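Local structure of sulfoquinovosidase (Escherichia coli, 5AEG) at residues V375-P380 with N427-L432; E126-G131 with Y138-G143. The protein hydrolyses the alpha-glycosidic bond of sulfoquinovosyl diacylglycerides and of simple sulfoquinovosides, releasing sulfoquinovose as a source of carbon and sulfur. One frame throughout, in Å; residues are numbered along the deposited sequence.

Interaction 1. Residues V375-P380 with N427-L432; sequences VDLTNP and NAWPAL
Leu377 and Leu432 bring the two backbones to 7.0 Å between their CA atoms, where the turn of 375-380 meets a helical stretch, 427-432, and no direct hydrogen bond joins the two. The indole of Trp429 does most of the bridging. Its six-membered ring reaches into the turn, with CZ2 3.4 Å from Val375 O, and both that oxygen and Asp376 OD1 lie at the ring's edge, near its plane. One face of the indole carries Leu377 CB and Leu432 CD2, both displaced toward the rim. The two leucines also touch each other, Leu377 CB lying 3.8 Å from Leu432 CG. Thr378 adds its methyl, CG2 standing 3.6 Å from Trp429 CZ3 in an oblique approach. In the TIM-barrel domain of this family 31 glycoside hydrolase, the contact packs the loop between strand 370-374 and helix 380-395 against helix 422-444, and the Trp429 side chain lies about 8 Å from that of Glu408, an active-site residue by similarity. The loop is braced from within by an Asx turn: with CG anti to the backbone N (chi1 -177°), Asp376 presents OD1 to Thr378 OG1 at 2.7 Å and to Thr378 N at 3.0 Å, both donors coming from the same face of the carboxylate. Its other oxygen, OD2, is bonded to His417 N, which ties the carboxylate to a further loop. The indole N-H is satisfied through a water, which accepts from Trp429 NE1 at 3.1 Å and donates to Val375 O.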
ATOM      1  N   VAL A 375      16.460  14.036   1.408  1.00 27.59           N
ATOM      2  CA  VAL A 375      17.070  13.700   2.666  1.00 29.99           C
ATOM      3  C   VAL A 375      17.665  12.305   2.525  1.00 32.27           C
ATOM      4  O   VAL A 375      16.985  11.367   2.079  1.00 28.80           O
ATOM      5  CB  VAL A 375      16.090  13.725   3.823  1.00 26.18           C
ATOM      6  CG1 VAL A 375      16.707  13.257   5.127  1.00 25.64           C
ATOM      7  CG2 VAL A 375      15.458  15.112   3.973  1.00 29.57           C
ATOM      8  N   ASP A 376      18.936  12.148   2.874  1.00 28.50           N
ATOM      9  CA  ASP A 376      19.610  10.869   2.619  1.00 28.99           C
ATOM     10  C   ASP A 376      19.447   9.971   3.754  1.00 31.65           C
ATOM     11  O   ASP A 376      20.282   9.911   4.677  1.00 31.97           O
ATOM     12  CB  ASP A 376      21.095  11.035   2.237  1.00 33.94           C
ATOM     13  CG  ASP A 376      21.766   9.689   1.893  1.00 38.93           C
ATOM     14  OD1 ASP A 376      21.104   8.615   1.977  1.00 31.85           O
ATOM     15  OD2 ASP A 376      22.954   9.704   1.469  1.00 32.34           O
ATOM     16  N   LEU A 377      18.354   9.194   3.709  1.00 28.20           N
ATOM     17  CA  LEU A 377      18.031   8.348   4.847  1.00 29.27           C
ATOM     18  C   LEU A 377      19.071   7.205   5.124  1.00 29.19           C
ATOM     19  O   LEU A 377      18.950   6.532   6.164  1.00 29.64           O
ATOM     20  CB  LEU A 377      16.588   7.742   4.727  1.00 28.33           C
ATOM     21  CG  LEU A 377      15.456   8.785   4.669  1.00 29.04           C
ATOM     22  CD1 LEU A 377      14.073   8.147   4.465  1.00 32.85           C
ATOM     23  CD2 LEU A 377      15.457   9.562   5.951  1.00 29.12           C
ATOM     24  N   THR A 378      19.984   6.936   4.175  1.00 29.71           N
ATOM     25  CA  THR A 378      21.043   5.927   4.377  1.00 30.65           C
ATOM     26  C   THR A 378      22.239   6.560   5.155  1.00 36.16           C
ATOM     27  O   THR A 378      23.105   5.864   5.542  1.00 35.22           O
ATOM     28  CB  THR A 378      21.654   5.365   3.076  1.00 28.87           C
ATOM     29  OG1 THR A 378      22.535   6.321   2.447  1.00 28.03           O
ATOM     30  CG2 THR A 378      20.577   5.000   2.033  1.00 31.40           C
ATOM     31  N   ASN A 379      22.251   7.862   5.345  1.00 36.43           N
ATOM     32  CA  ASN A 379      23.211   8.521   6.229  1.00 35.26           C
ATOM     33  C   ASN A 379      22.722   8.482   7.651  1.00 34.46           C
ATOM     34  O   ASN A 379      21.722   9.111   8.032  1.00 33.78           O
ATOM     35  CB  ASN A 379      23.436   9.947   5.748  1.00 34.40           C
ATOM     36  CG  ASN A 379      24.404  10.756   6.647  1.00 29.38           C
ATOM     37  OD1 ASN A 379      24.651  10.420   7.811  1.00 33.69           O
ATOM     38  ND2 ASN A 379      24.894  11.805   6.100  1.00 32.45           N
ATOM     39  N   PRO A 380      23.396   7.724   8.487  1.00 38.56           N
ATOM     40  CA  PRO A 380      22.820   7.560   9.827  1.00 34.93           C
ATOM     41  C   PRO A 380      22.622   8.868  10.661  1.00 34.29           C
ATOM     42  O   PRO A 380      21.726   8.940  11.534  1.00 34.33           O
ATOM     43  CB  PRO A 380      23.809   6.614  10.522  1.00 40.10           C
ATOM     44  CG  PRO A 380      24.651   6.004   9.437  1.00 41.67           C
ATOM     45  CD  PRO A 380      24.657   6.959   8.293  1.00 41.20           C
ATOM     46  N   ASN A 427      13.719   1.113  -4.535  1.00 21.39           N
ATOM     47  CA  ASN A 427      12.590   0.266  -4.060  1.00 20.20           C
ATOM     48  C   ASN A 427      12.607   0.078  -2.564  1.00 23.47           C
ATOM     49  O   ASN A 427      11.561  -0.141  -1.947  1.00 20.78           O
ATOM     50  CB  ASN A 427      12.594  -1.102  -4.737  1.00 20.44           C
ATOM     51  CG  ASN A 427      11.958  -1.089  -6.090  1.00 21.69           C
ATOM     52  OD1 ASN A 427      11.277  -0.157  -6.475  1.00 22.20           O
ATOM     53  ND2 ASN A 427      12.163  -2.153  -6.834  1.00 21.81           N
ATOM     54  N   ALA A 428      13.771   0.215  -1.911  1.00 22.34           N
ATOM     55  CA  ALA A 428      13.844   0.114  -0.428  1.00 22.32           C
ATOM     56  C   ALA A 428      13.507   1.407   0.317  1.00 19.41           C
ATOM     57  O   ALA A 428      13.378   1.421   1.560  1.00 21.69           O
ATOM     58  CB  ALA A 428      15.270  -0.364  -0.022  1.00 23.70           C
ATOM     59  N   TRP A 429      13.398   2.506  -0.428  1.00 21.22           N
ATOM     60  CA  TRP A 429      13.223   3.819   0.221  1.00 21.24           C
ATOM     61  C   TRP A 429      11.930   3.896   1.100  1.00 23.75           C
ATOM     62  O   TRP A 429      11.935   4.417   2.208  1.00 21.38           O
ATOM     63  CB  TRP A 429      13.173   4.965  -0.783  1.00 24.60           C
ATOM     64  CG  TRP A 429      13.797   6.215  -0.279  1.00 23.91           C
ATOM     65  CD1 TRP A 429      13.195   7.352   0.068  1.00 27.91           C
ATOM     66  CD2 TRP A 429      15.214   6.394   0.009  1.00 25.03           C
ATOM     67  NE1 TRP A 429      14.146   8.309   0.488  1.00 26.01           N
ATOM     68  CE2 TRP A 429      15.382   7.723   0.486  1.00 27.34           C
ATOM     69  CE3 TRP A 429      16.329   5.594  -0.185  1.00 24.87           C
ATOM     70  CZ2 TRP A 429      16.666   8.263   0.810  1.00 28.82           C
ATOM     71  CZ3 TRP A 429      17.645   6.104   0.195  1.00 27.49           C
ATOM     72  CH2 TRP A 429      17.783   7.443   0.648  1.00 25.85           C
ATOM     73  N   PRO A 430      10.812   3.389   0.602  1.00 22.23           N
ATOM     74  CA  PRO A 430       9.597   3.559   1.418  1.00 20.11           C
ATOM     75  C   PRO A 430       9.661   2.981   2.818  1.00 20.06           C
ATOM     76  O   PRO A 430       9.300   3.629   3.816  1.00 21.62           O
ATOM     77  CB  PRO A 430       8.487   2.875   0.539  1.00 22.86           C
ATOM     78  CG  PRO A 430       8.996   3.006  -0.847  1.00 21.81           C
ATOM     79  CD  PRO A 430      10.518   2.834  -0.734  1.00 23.49           C
ATOM     80  N   ALA A 431      10.100   1.740   2.971  1.00 22.82           N
ATOM     81  CA  ALA A 431      10.165   1.204   4.341  1.00 20.82           C
ATOM     82  C   ALA A 431      11.245   1.876   5.235  1.00 24.00           C
ATOM     83  O   ALA A 431      11.081   1.896   6.468  1.00 21.67           O
ATOM     84  CB  ALA A 431      10.378  -0.242   4.327  1.00 21.18           C
ATOM     85  N   LEU A 432      12.284   2.434   4.603  1.00 23.84           N
ATOM     86  CA  LEU A 432      13.315   3.196   5.332  1.00 24.89           C
ATOM     87  C   LEU A 432      12.664   4.465   5.913  1.00 26.20           C
ATOM     88  O   LEU A 432      12.808   4.794   7.107  1.00 26.91           O
ATOM     89  CB  LEU A 432      14.426   3.568   4.377  1.00 29.63           C
ATOM     90  CG  LEU A 432      15.748   4.085   4.925  1.00 36.45           C
ATOM     91  CD1 LEU A 432      16.261   3.201   6.073  1.00 40.70           C
ATOM     92  CD2 LEU A 432      16.741   4.102   3.736  1.00 37.42           C
TER
HETATM   93  O   HOH W   1      14.335  11.349   0.751  1.00 27.27           O

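Interaction 2. Residues E126-G131 with Y138-G143; sequences EDHIYG and YFDLRG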
ATOM      1  N   GLU A 126      -4.612 -24.029 -12.870  1.00 29.16           N
ATOM      2  CA  GLU A 126      -5.721 -23.543 -12.002  1.00 34.88           C
ATOM      3  C   GLU A 126      -5.314 -22.600 -10.839  1.00 30.12           C
ATOM      4  O   GLU A 126      -6.173 -22.022 -10.168  1.00 27.89           O
ATOM      5  CB  GLU A 126      -6.482 -24.716 -11.382  1.00 34.71           C
ATOM      6  CG  GLU A 126      -5.639 -25.565 -10.482  1.00 36.56           C
ATOM      7  CD  GLU A 126      -4.948 -26.784 -11.225  1.00 44.62           C
ATOM      8  OE1 GLU A 126      -4.746 -26.806 -12.489  1.00 35.41           O
ATOM      9  OE2 GLU A 126      -4.609 -27.728 -10.504  1.00 44.60           O
ATOM     10  N   ASP A 127      -4.027 -22.441 -10.577  1.00 24.92           N
ATOM     11  CA  ASP A 127      -3.633 -21.710  -9.415  1.00 23.69           C
ATOM     12  C   ASP A 127      -4.022 -20.212  -9.569  1.00 21.31           C
ATOM     13  O   ASP A 127      -3.886 -19.657 -10.641  1.00 22.69           O
ATOM     14  CB  ASP A 127      -2.119 -21.774  -9.201  1.00 25.15           C
ATOM     15  CG  ASP A 127      -1.592 -23.183  -8.932  1.00 29.05           C
ATOM     16  OD1 ASP A 127      -2.364 -24.065  -8.496  1.00 27.07           O
ATOM     17  OD2 ASP A 127      -0.360 -23.355  -9.041  1.00 24.22           O
ATOM     18  N   HIS A 128      -4.421 -19.580  -8.475  1.00 22.66           N
ATOM     19  CA  HIS A 128      -4.467 -18.106  -8.405  1.00 22.06           C
ATOM     20  C   HIS A 128      -3.304 -17.610  -7.629  1.00 20.79           C
ATOM     21  O   HIS A 128      -2.676 -18.342  -6.820  1.00 20.86           O
ATOM     22  CB  HIS A 128      -5.815 -17.614  -7.770  1.00 22.31           C
ATOM     23  CG  HIS A 128      -7.015 -18.211  -8.412  1.00 24.27           C
ATOM     24  ND1 HIS A 128      -7.593 -17.699  -9.556  1.00 28.21           N
ATOM     25  CD2 HIS A 128      -7.733 -19.342  -8.109  1.00 27.32           C
ATOM     26  CE1 HIS A 128      -8.654 -18.434  -9.900  1.00 27.24           C
ATOM     27  NE2 HIS A 128      -8.738 -19.449  -9.056  1.00 28.52           N
ATOM     28  N   ILE A 129      -3.048 -16.290  -7.755  1.00 21.31           N
ATOM     29  CA  ILE A 129      -1.912 -15.685  -7.159  1.00 19.18           C
ATOM     30  C   ILE A 129      -2.356 -14.306  -6.599  1.00 18.63           C
ATOM     31  O   ILE A 129      -3.033 -13.540  -7.319  1.00 20.44           O
ATOM     32  CB  ILE A 129      -0.817 -15.471  -8.212  1.00 22.87           C
ATOM     33  CG1 ILE A 129      -0.198 -16.800  -8.765  1.00 25.73           C
ATOM     34  CG2 ILE A 129       0.304 -14.646  -7.645  1.00 21.58           C
ATOM     35  CD1 ILE A 129       0.596 -17.546  -7.687  1.00 24.85           C
ATOM     36  N   TYR A 130      -1.956 -14.020  -5.394  1.00 18.81           N
ATOM     37  CA  TYR A 130      -2.348 -12.781  -4.734  1.00 21.29           C
ATOM     38  C   TYR A 130      -1.117 -12.127  -4.116  1.00 18.96           C
ATOM     39  O   TYR A 130      -0.099 -12.789  -3.800  1.00 21.63           O
ATOM     40  CB  TYR A 130      -3.373 -13.071  -3.624  1.00 18.43           C
ATOM     41  CG  TYR A 130      -4.529 -13.798  -4.118  1.00 19.19           C
ATOM     42  CD1 TYR A 130      -5.572 -13.163  -4.770  1.00 20.78           C
ATOM     43  CD2 TYR A 130      -4.590 -15.187  -3.986  1.00 21.73           C
ATOM     44  CE1 TYR A 130      -6.639 -13.883  -5.317  1.00 22.73           C
ATOM     45  CE2 TYR A 130      -5.646 -15.917  -4.488  1.00 21.58           C
ATOM     46  CZ  TYR A 130      -6.660 -15.280  -5.183  1.00 23.43           C
ATOM     47  OH  TYR A 130      -7.715 -15.941  -5.692  1.00 23.56           O
ATOM     48  N   GLY A 131      -1.237 -10.823  -3.944  1.00 20.52           N
ATOM     49  CA  GLY A 131      -0.228 -10.057  -3.270  1.00 18.88           C
ATOM     50  C   GLY A 131       0.519  -9.125  -4.188  1.00 19.15           C
ATOM     51  O   GLY A 131      -0.057  -8.343  -4.957  1.00 18.35           O
ATOM     52  N   TYR A 138      -5.821  -5.393 -10.369  1.00 18.23           N
ATOM     53  CA  TYR A 138      -5.953  -6.843 -10.270  1.00 19.79           C
ATOM     54  C   TYR A 138      -5.795  -7.209  -8.814  1.00 22.14           C
ATOM     55  O   TYR A 138      -4.974  -6.587  -8.099  1.00 23.33           O
ATOM     56  CB  TYR A 138      -4.881  -7.557 -11.110  1.00 20.14           C
ATOM     57  CG  TYR A 138      -5.165  -7.407 -12.587  1.00 21.75           C
ATOM     58  CD1 TYR A 138      -6.207  -8.108 -13.187  1.00 27.00           C
ATOM     59  CD2 TYR A 138      -4.458  -6.474 -13.362  1.00 20.68           C
ATOM     60  CE1 TYR A 138      -6.537  -7.887 -14.547  1.00 31.49           C
ATOM     61  CE2 TYR A 138      -4.734  -6.291 -14.697  1.00 24.94           C
ATOM     62  CZ  TYR A 138      -5.751  -6.986 -15.294  1.00 30.27           C
ATOM     63  OH  TYR A 138      -5.971  -6.742 -16.622  1.00 33.11           O
ATOM     64  N   PHE A 139      -6.578  -8.204  -8.348  1.00 18.65           N
ATOM     65  CA  PHE A 139      -6.267  -8.799  -7.053  1.00 19.54           C
ATOM     66  C   PHE A 139      -5.655 -10.146  -7.372  1.00 18.46           C
ATOM     67  O   PHE A 139      -4.451 -10.368  -7.083  1.00 19.61           O
ATOM     68  CB  PHE A 139      -7.529  -8.876  -6.146  1.00 20.49           C
ATOM     69  CG  PHE A 139      -7.313  -9.617  -4.852  1.00 18.46           C
ATOM     70  CD1 PHE A 139      -6.119  -9.492  -4.098  1.00 18.32           C
ATOM     71  CD2 PHE A 139      -8.327 -10.479  -4.381  1.00 19.04           C
ATOM     72  CE1 PHE A 139      -5.905 -10.225  -2.926  1.00 17.85           C
ATOM     73  CE2 PHE A 139      -8.136 -11.191  -3.212  1.00 18.67           C
ATOM     74  CZ  PHE A 139      -6.937 -11.037  -2.459  1.00 19.66           C
ATOM     75  N   ASP A 140      -6.461 -11.077  -7.918  1.00 17.42           N
ATOM     76  CA  ASP A 140      -5.853 -12.288  -8.535  1.00 19.46           C
ATOM     77  C   ASP A 140      -4.937 -11.800  -9.620  1.00 19.56           C
ATOM     78  O   ASP A 140      -5.380 -11.184 -10.581  1.00 19.89           O
ATOM     79  CB  ASP A 140      -6.907 -13.157  -9.129  1.00 20.74           C
ATOM     80  CG  ASP A 140      -6.357 -14.466  -9.738  1.00 24.40           C
ATOM     81  OD1 ASP A 140      -5.196 -14.837  -9.604  1.00 21.88           O
ATOM     82  OD2 ASP A 140      -7.170 -15.140 -10.353  1.00 25.42           O
ATOM     83  N   LEU A 141      -3.637 -12.102  -9.524  1.00 20.33           N
ATOM     84  CA  LEU A 141      -2.660 -11.655 -10.514  1.00 18.50           C
ATOM     85  C   LEU A 141      -2.408 -12.629 -11.667  1.00 21.88           C
ATOM     86  O   LEU A 141      -1.675 -12.339 -12.671  1.00 20.14           O
ATOM     87  CB  LEU A 141      -1.324 -11.421  -9.777  1.00 19.56           C
ATOM     88  CG  LEU A 141      -1.322 -10.513  -8.557  1.00 20.18           C
ATOM     89  CD1 LEU A 141       0.027 -10.341  -7.932  1.00 20.24           C
ATOM     90  CD2 LEU A 141      -1.911  -9.185  -8.867  1.00 19.56           C
ATOM     91  N   ARG A 142      -2.998 -13.806 -11.585  1.00 20.76           N
ATOM     92  CA  ARG A 142      -2.778 -14.821 -12.675  1.00 19.70           C
ATOM     93  C   ARG A 142      -3.196 -14.410 -14.040  1.00 25.97           C
ATOM     94  O   ARG A 142      -4.228 -13.819 -14.216  1.00 22.52           O
ATOM     95  CB  ARG A 142      -3.414 -16.194 -12.296  1.00 21.69           C
ATOM     96  CG  ARG A 142      -2.722 -17.358 -13.036  1.00 21.62           C
ATOM     97  CD  ARG A 142      -1.447 -17.771 -12.339  1.00 23.29           C
ATOM     98  NE  ARG A 142      -0.619 -18.678 -13.107  1.00 24.26           N
ATOM     99  CZ  ARG A 142      -0.835 -19.991 -13.177  1.00 29.24           C
ATOM    100  NH1 ARG A 142      -1.879 -20.533 -12.541  1.00 24.34           N
ATOM    101  NH2 ARG A 142       0.011 -20.758 -13.876  1.00 25.94           N
ATOM    102  N   GLY A 143      -2.346 -14.670 -15.037  1.00 21.21           N
ATOM    103  CA  GLY A 143      -2.629 -14.234 -16.372  1.00 23.63           C
ATOM    104  C   GLY A 143      -1.803 -13.036 -16.838  1.00 23.95           C
ATOM    105  O   GLY A 143      -1.776 -12.759 -18.009  1.00 25.89           O
TER
HETATM  106  O   HOH W   2      -2.882  -9.057  -5.319  1.00 19.06           O
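Asp140 OD1 is gripped by two backbone N-H groups from opposite faces of its carboxylate: Ile129 N across the contact at 3.2 Å, and Arg142 N, which closes an Asx turn at 3.1 Å. The second oxygen, OD2, accepts from His128 ND1 at 2.7 Å. OD2 lies near the imidazole plane, at the ring's edge, but ND1 meets it from above the carboxylate plane, the two flat groups being turned 69° apart. CG of Asp140 stands anti to the backbone N (chi1 -178°), which carries the carboxylate over to residues 128 and 129. Alongside, Leu141 N donates to Ile129 O at 2.7 Å in a nearly straight bond. An alanine in place of Asp140 would probably leave His128 ND1 and the N-H groups of Ile129 and Arg142 without the carboxylate they share and set the imidazole free to turn. The segments belong to the N-terminal galactose mutarotase-like domain, where strand 129-133 receives the loop that leads on to strand 145-148. Within the strand, Tyr130 puts CD1 over the centre of the Phe139 ring, 3.4 Å from CZ, with the ring planes at an oblique 44°. Tyr130 OH bonds to Tyr601 O, and Phe139 packs on Leu491 and Met495 of helix 486-495, so the aromatic pair packs this domain against a helix of the TIM barrel. At the far end Arg142, its chain bent at chi2, brings NH1 to Asp127 O at 2.9 Å, that oxygen lying in the guanidinium plane; its NH2 is bonded to Ala209 O and Pro210 O. Its cation is thus spent largely on carbonyl oxygens, while the negative charge of Asp140 is shared among N-H donors and would probably favour a protonated His128.

Both contacts are largely buried, yet they lie in different domains: interaction 1 in the TIM barrel, interaction 2 in the N-terminal mutarotase-like domain. Their centres are 31 Å apart, their nearest atoms about 14 Å, and they share no structural element. Interaction 1 fastens a loop to a helix by apolar packing around one indole, with a single water as its polar bridge; no direct hydrogen bond crosses it. Interaction 2 buries nearly twice the area and works the other way, with four direct hydrogen bonds between a loop and a strand with the residues leading into it. Each illustrates one principle, an aspartate shaping its own loop by an Asx turn, but only in 138-143 does that carboxylate also bond across the contact.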